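The same site in two structures of beta-galactosidase from Trichoderma reesei, which probably hydrolyses terminal non-reducing beta-D-galactose residues in beta-D-galactosides: PDB 3OGR (chain A, 1.50 Å), residues 118-123 and 787-792, and PDB 3OG2 (chain B, 1.20 Å), residues 118-123 and 787-792. Both blocks share one frame: the second was fitted to the first on N, CA, C and O of the twelve residues, RMSD 0.05 Å. Numbering follows each deposited sequence.

Structure 1 (3OGR); sequences YINAEV and LDENWT. With GAL (beta-D-galactopyranose), chain C.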
loop_
_atom_site.group_PDB
_atom_site.type_symbol
_atom_site.label_atom_id
_atom_site.label_comp_id
_atom_site.label_asym_id
_atom_site.label_seq_id
_atom_site.Cartn_x
_atom_site.Cartn_y
_atom_site.Cartn_z
ATOM N N TYR A 118 6.864 4.393 16.000
ATOM C CA TYR A 118 5.438 4.224 15.812
ATOM C C TYR A 118 5.103 4.569 14.347
ATOM O O TYR A 118 5.503 5.617 13.833
ATOM C CB TYR A 118 4.643 5.199 16.727
ATOM C CG TYR A 118 3.163 4.915 16.609
ATOM C CD1 TYR A 118 2.664 3.705 17.164
ATOM C CD2 TYR A 118 2.332 5.750 15.912
ATOM C CE1 TYR A 118 1.340 3.383 17.030
ATOM C CE2 TYR A 118 0.971 5.421 15.742
ATOM C CZ TYR A 118 0.510 4.229 16.325
ATOM O OH TYR A 118 -0.785 3.807 16.103
ATOM N N ILE A 119 4.343 3.665 13.687
ATOM C CA ILE A 119 3.990 3.896 12.247
ATOM C C ILE A 119 2.487 3.942 11.945
ATOM O O ILE A 119 2.097 4.455 10.919
ATOM C CB ILE A 119 4.698 2.822 11.282
ATOM C CG1 ILE A 119 4.255 1.401 11.643
ATOM C CG2 ILE A 119 6.189 3.018 11.323
ATOM C CD1 ILE A 119 4.548 0.419 10.503
ATOM N N ASN A 120 1.682 3.437 12.867
ATOM C CA ASN A 120 0.195 3.350 12.697
ATOM C C ASN A 120 -0.049 2.326 11.576
ATOM O O ASN A 120 0.082 1.124 11.853
ATOM C CB ASN A 120 -0.456 4.755 12.463
ATOM C CG ASN A 120 -1.886 4.800 12.899
ATOM O OD1 ASN A 120 -2.181 4.574 14.101
ATOM N ND2 ASN A 120 -2.822 5.038 11.908
ATOM N N ALA A 121 -0.391 2.762 10.335
ATOM C CA ALA A 121 -0.246 1.889 9.143
ATOM C C ALA A 121 -1.214 0.749 9.041
ATOM O O ALA A 121 -1.108 -0.126 8.165
ATOM C CB ALA A 121 1.205 1.339 8.970
ATOM N N GLU A 122 -2.225 0.765 9.897
ATOM C CA GLU A 122 -3.180 -0.387 10.001
ATOM C C GLU A 122 -2.445 -1.718 10.245
ATOM O O GLU A 122 -2.906 -2.777 9.852
ATOM C CB GLU A 122 -4.098 -0.493 8.762
ATOM C CG GLU A 122 -5.101 0.723 8.760
ATOM C CD GLU A 122 -4.489 2.052 8.368
ATOM O OE1 GLU A 122 -3.883 2.139 7.250
ATOM O OE2 GLU A 122 -4.656 3.062 9.149
ATOM N N VAL A 123 -1.323 -1.623 10.955
ATOM C CA VAL A 123 -0.626 -2.871 11.387
ATOM C C VAL A 123 -0.848 -3.089 12.883
ATOM O O VAL A 123 -1.175 -2.141 13.630
ATOM C CB VAL A 123 0.927 -2.839 11.075
ATOM C CG1 VAL A 123 1.198 -2.655 9.600
ATOM C CG2 VAL A 123 1.711 -1.885 11.974
ATOM N N LEU A 787 -3.214 -6.388 17.625
ATOM C CA LEU A 787 -3.190 -5.346 18.679
ATOM C C LEU A 787 -3.637 -4.002 18.097
ATOM O O LEU A 787 -3.372 -3.665 16.936
ATOM C CB LEU A 787 -1.781 -5.261 19.298
ATOM C CG LEU A 787 -1.280 -6.636 19.822
ATOM C CD1 LEU A 787 0.083 -6.479 20.506
ATOM C CD2 LEU A 787 -2.278 -7.273 20.832
ATOM N N ASP A 788 -4.304 -3.207 18.934
ATOM C CA ASP A 788 -4.839 -1.921 18.443
ATOM C C ASP A 788 -3.687 -0.951 18.182
ATOM O O ASP A 788 -2.618 -1.023 18.781
ATOM C CB ASP A 788 -5.775 -1.319 19.491
ATOM C CG ASP A 788 -7.097 -2.138 19.631
ATOM O OD1 ASP A 788 -7.459 -2.883 18.754
ATOM O OD2 ASP A 788 -7.777 -1.962 20.626
ATOM N N GLU A 789 -3.987 0.027 17.317
ATOM C CA GLU A 789 -3.108 1.177 17.153
ATOM C C GLU A 789 -3.092 2.115 18.372
ATOM O O GLU A 789 -3.834 1.898 19.348
ATOM C CB GLU A 789 -3.540 1.946 15.907
ATOM C CG GLU A 789 -3.253 1.177 14.627
ATOM C CD GLU A 789 -3.851 1.856 13.440
ATOM O OE1 GLU A 789 -4.993 2.367 13.539
ATOM O OE2 GLU A 789 -3.222 1.839 12.359
ATOM N N ASN A 790 -2.198 3.116 18.318
ATOM C CA ASN A 790 -2.026 4.072 19.417
ATOM C C ASN A 790 -1.902 5.438 18.789
ATOM O O ASN A 790 -0.869 6.122 18.964
ATOM C CB ASN A 790 -0.740 3.712 20.174
ATOM C CG ASN A 790 -0.791 4.183 21.592
ATOM O OD1 ASN A 790 -1.043 3.412 22.490
ATOM N ND2 ASN A 790 -0.378 5.424 21.822
ATOM N N TRP A 791 -2.938 5.843 18.050
ATOM C CA TRP A 791 -2.790 7.018 17.243
ATOM C C TRP A 791 -2.846 8.301 18.062
ATOM O O TRP A 791 -2.411 9.361 17.546
ATOM C CB TRP A 791 -3.823 7.026 16.080
ATOM C CG TRP A 791 -3.622 8.174 15.161
ATOM C CD1 TRP A 791 -2.966 8.121 13.988
ATOM C CD2 TRP A 791 -4.162 9.538 15.287
ATOM N NE1 TRP A 791 -2.984 9.373 13.362
ATOM C CE2 TRP A 791 -3.697 10.266 14.141
ATOM C CE3 TRP A 791 -4.935 10.230 16.293
ATOM C CZ2 TRP A 791 -3.984 11.649 13.942
ATOM C CZ3 TRP A 791 -5.234 11.643 16.091
ATOM C CH2 TRP A 791 -4.749 12.317 14.924
ATOM N N THR A 792 -3.421 8.283 19.268
ATOM C CA THR A 792 -3.430 9.509 20.106
ATOM C C THR A 792 -2.473 9.355 21.256
ATOM O O THR A 792 -2.708 8.571 22.186
ATOM C CB THR A 792 -4.866 9.694 20.680
ATOM O OG1 THR A 792 -5.771 9.802 19.591
ATOM C CG2 THR A 792 -4.977 10.993 21.569
HETATM C C1 GAL C . -2.414 8.159 8.161
HETATM C C2 GAL C . -1.327 7.342 8.935
HETATM C C3 GAL C . -0.978 6.078 8.176
HETATM C C4 GAL C . -2.249 5.269 7.885
HETATM C C5 GAL C . -3.235 6.179 7.158
HETATM C C6 GAL C . -4.622 5.545 6.924
HETATM O O1 GAL C . -3.032 9.151 8.979
HETATM O O2 GAL C . -0.157 8.151 9.030
HETATM O O3 GAL C . -0.098 5.281 8.954
HETATM O O4 GAL C . -2.791 4.879 9.144
HETATM O O5 GAL C . -3.524 7.332 7.975
HETATM O O6 GAL C . -4.470 4.431 6.046
HETATM O O HOH W 1 -6.033 3.301 11.274
#
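The Asn-120 amide stacks on the Glu-789 carboxylate, planes 22° apart, with Asn-120 OD1 3.3 Å from Glu-789 CD. Glu-789 extends there beyond CG, which is anti to its carbonyl carbon (chi1 -69°). The backbone N of Asn-120 lies over one Tyr-118 ring face, offset toward the rim. Tyr-118 OH accepts Asn-790 N at 2.7 Å and donates in the carbonyl plane to a lone pair of Asn-120 OD1, fixing that amide. Residues 119-122, after TIM-barrel strand 110-116, belong to the beta-D-galactose site, backed through Glu-789 by the 787-792 loop. A bent bond (133°) brings Glu-122 N to Glu-789 OE2, nearly along its C-O axis, at 2.9 Å; a water donates to both carboxylates. Galactose O4 takes Asn-120 ND2 and donates to Glu-122 OE2; O6 donates to Glu-122 OE1, also held by Tyr-342; Ala-121 N reaches O3.

What differs
Both structures share the backbone of this site, and the touching side chains of Tyr-118(A), Asn-120(A), Glu-122(A), Glu-789(A) and Asn-790(A) keep their place, as do their counterparts. The relay from Asn-790(A) N through Tyr-118(A) OH to Asn-120(A) OD1 recurs in chain B, and so do the bond from Glu-122(A) N to Glu-789(A) OE2 and the bridging water. What changes is the bound group. Galactose, present in structure 1 alone, touches Ile-119(A), Asn-120(A), Ala-121(A) and Glu-122(A); its O3 is 3.1 Å from Ile-119(A) O, its O4 lies between Asn-120(A) ND2 and Glu-122(A) OE2, and its O6 donates to Glu-122(A) OE1. In structure 2 a glycerol occupies this place, at least in part, and hydrogen-bonds to Asn-120(B) ND2, Ala-121(B) N and Glu-122(B) OE2. The side chains of Asn-120(B) and Glu-122(B) thus meet glycerol from the same positions in which those of Asn-120(A) and Glu-122(A) meet the sugar.

Structure 2 (3OG2); sequences YINAEV and LDENWT. With GLC (alpha-D-glucopyranose), chain D.
Amide and carboxylate are stacked where Asn-120 meets Glu-789, planes 19° apart, with Asn-120 OD1 3.3 Å from Glu-789 CD. Glu-789 has CG anti to its carbonyl carbon (chi1 -73°) and runs extended beyond it. Over one face of the Tyr-118 ring, offset toward the rim, lies the backbone N of Asn-120. From Asn-790 N a bond of 2.7 Å runs to Tyr-118 OH, which donates in the carbonyl plane to a lone pair of Asn-120 OD1, fixing the amide. Glu-789 OE2 accepts Glu-122 N at 2.8 Å, bent (133°) but nearly in line with its C-O bond. A water donating to both carboxylates lies 2.8 Å from O4 of a glycan glucose unit. In the galactose site a glycerol, probably from the crystallisation liquor, hydrogen-bonds to Asn-120 ND2, Ala-121 N and Glu-122 OE2; Tyr-342 holds Glu-122 OE1.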
loop_
_atom_site.group_PDB
_atom_site.type_symbol
_atom_site.label_atom_id
_atom_site.label_comp_id
_atom_site.label_asym_id
_atom_site.label_seq_id
_atom_site.Cartn_x
_atom_site.Cartn_y
_atom_site.Cartn_z
ATOM N N TYR B 118 6.819 4.364 15.993
ATOM C CA TYR B 118 5.385 4.250 15.774
ATOM C C TYR B 118 5.087 4.557 14.310
ATOM O O TYR B 118 5.499 5.625 13.807
ATOM C CB TYR B 118 4.633 5.232 16.698
ATOM C CG TYR B 118 3.144 4.916 16.549
ATOM C CD1 TYR B 118 2.643 3.731 17.100
ATOM C CD2 TYR B 118 2.276 5.765 15.858
ATOM C CE1 TYR B 118 1.301 3.412 16.991
ATOM C CE2 TYR B 118 0.926 5.443 15.711
ATOM C CZ TYR B 118 0.458 4.255 16.281
ATOM O OH TYR B 118 -0.871 3.897 16.119
ATOM N N ILE B 119 4.363 3.648 13.616
ATOM C CA ILE B 119 4.018 3.880 12.218
ATOM C C ILE B 119 2.512 3.917 11.949
ATOM O O ILE B 119 2.110 4.379 10.881
ATOM C CB ILE B 119 4.677 2.816 11.267
ATOM C CG1 ILE B 119 4.241 1.391 11.567
ATOM C CG2 ILE B 119 6.201 2.980 11.267
ATOM C CD1 ILE B 119 4.613 0.397 10.483
ATOM N N ASN B 120 1.671 3.443 12.872
ATOM C CA ASN B 120 0.206 3.362 12.650
ATOM C C ASN B 120 -0.027 2.330 11.551
ATOM O O ASN B 120 0.088 1.134 11.839
ATOM C CB ASN B 120 -0.377 4.766 12.367
ATOM C CG ASN B 120 -1.834 4.838 12.759
ATOM O OD1 ASN B 120 -2.198 4.576 13.943
ATOM N ND2 ASN B 120 -2.724 5.136 11.823
ATOM N N ALA B 121 -0.300 2.747 10.311
ATOM C CA ALA B 121 -0.176 1.866 9.151
ATOM C C ALA B 121 -1.173 0.747 9.065
ATOM O O ALA B 121 -1.083 -0.145 8.192
ATOM C CB ALA B 121 1.236 1.271 9.029
ATOM N N GLU B 122 -2.190 0.771 9.918
ATOM C CA GLU B 122 -3.159 -0.336 10.004
ATOM C C GLU B 122 -2.479 -1.695 10.241
ATOM O O GLU B 122 -2.955 -2.745 9.840
ATOM C CB GLU B 122 -4.075 -0.383 8.774
ATOM C CG GLU B 122 -5.065 0.815 8.777
ATOM C CD GLU B 122 -4.414 2.125 8.370
ATOM O OE1 GLU B 122 -3.871 2.213 7.225
ATOM O OE2 GLU B 122 -4.497 3.114 9.149
ATOM N N VAL B 123 -1.340 -1.652 10.954
ATOM C CA VAL B 123 -0.633 -2.864 11.355
ATOM C C VAL B 123 -0.863 -3.085 12.859
ATOM O O VAL B 123 -1.168 -2.143 13.618
ATOM C CB VAL B 123 0.878 -2.874 11.074
ATOM C CG1 VAL B 123 1.114 -2.656 9.566
ATOM C CG2 VAL B 123 1.685 -1.893 11.920
ATOM N N LEU B 787 -3.233 -6.338 17.644
ATOM C CA LEU B 787 -3.231 -5.353 18.727
ATOM C C LEU B 787 -3.637 -4.003 18.147
ATOM O O LEU B 787 -3.368 -3.707 16.951
ATOM C CB LEU B 787 -1.811 -5.263 19.317
ATOM C CG LEU B 787 -1.305 -6.627 19.824
ATOM C CD1 LEU B 787 0.072 -6.473 20.459
ATOM C CD2 LEU B 787 -2.301 -7.231 20.813
ATOM N N ASP B 788 -4.327 -3.212 18.948
ATOM C CA ASP B 788 -4.824 -1.942 18.446
ATOM C C ASP B 788 -3.670 -0.957 18.194
ATOM O O ASP B 788 -2.580 -1.070 18.773
ATOM C CB ASP B 788 -5.785 -1.305 19.462
ATOM C CG ASP B 788 -7.089 -2.090 19.596
ATOM O OD1 ASP B 788 -7.477 -2.908 18.720
ATOM O OD2 ASP B 788 -7.821 -1.885 20.597
ATOM N N GLU B 789 -3.953 0.027 17.339
ATOM C CA GLU B 789 -3.108 1.180 17.145
ATOM C C GLU B 789 -3.108 2.105 18.362
ATOM O O GLU B 789 -3.825 1.908 19.357
ATOM C CB GLU B 789 -3.587 1.954 15.870
ATOM C CG GLU B 789 -3.220 1.184 14.604
ATOM C CD GLU B 789 -3.842 1.822 13.381
ATOM O OE1 GLU B 789 -5.018 2.351 13.502
ATOM O OE2 GLU B 789 -3.216 1.813 12.314
ATOM N N ASN B 790 -2.226 3.123 18.274
ATOM C CA ASN B 790 -2.003 4.062 19.374
ATOM C C ASN B 790 -1.868 5.458 18.801
ATOM O O ASN B 790 -0.899 6.191 19.018
ATOM C CB ASN B 790 -0.726 3.655 20.145
ATOM C CG ASN B 790 -0.760 4.162 21.574
ATOM O OD1 ASN B 790 -1.081 3.387 22.475
ATOM N ND2 ASN B 790 -0.436 5.438 21.831
ATOM N N TRP B 791 -2.917 5.853 18.041
ATOM C CA TRP B 791 -2.842 7.074 17.259
ATOM C C TRP B 791 -2.882 8.323 18.097
ATOM O O TRP B 791 -2.382 9.378 17.669
ATOM C CB TRP B 791 -3.967 7.115 16.190
ATOM C CG TRP B 791 -3.710 8.257 15.256
ATOM C CD1 TRP B 791 -2.907 8.254 14.155
ATOM C CD2 TRP B 791 -4.264 9.573 15.345
ATOM N NE1 TRP B 791 -2.919 9.471 13.556
ATOM C CE2 TRP B 791 -3.743 10.317 14.254
ATOM C CE3 TRP B 791 -5.158 10.130 16.289
ATOM C CZ2 TRP B 791 -4.082 11.638 14.050
ATOM C CZ3 TRP B 791 -5.498 11.472 16.073
ATOM C CH2 TRP B 791 -4.958 12.167 14.979
ATOM N N THR B 792 -3.438 8.305 19.286
ATOM C CA THR B 792 -3.533 9.518 20.131
ATOM C C THR B 792 -2.524 9.339 21.267
ATOM O O THR B 792 -2.678 8.522 22.175
ATOM C CB THR B 792 -4.916 9.663 20.712
ATOM O OG1 THR B 792 -5.857 9.789 19.608
ATOM C CG2 THR B 792 -5.033 10.887 21.610
HETATM C C1 GLC D . -11.124 5.112 12.429
HETATM C C2 GLC D . -10.532 6.424 11.972
HETATM C C3 GLC D . -9.031 6.503 11.816
HETATM C C4 GLC D . -8.300 5.647 12.835
HETATM C C5 GLC D . -8.912 4.231 12.770
HETATM C C6 GLC D . -7.999 3.240 13.381
HETATM O O2 GLC D . -11.127 6.837 10.761
HETATM O O3 GLC D . -8.654 7.862 11.957
HETATM O O4 GLC D . -6.917 5.553 12.547
HETATM O O5 GLC D . -10.255 4.298 13.204
HETATM O O6 GLC D . -8.418 2.081 13.999
HETATM O O HOH W 2 -5.975 3.214 11.240
#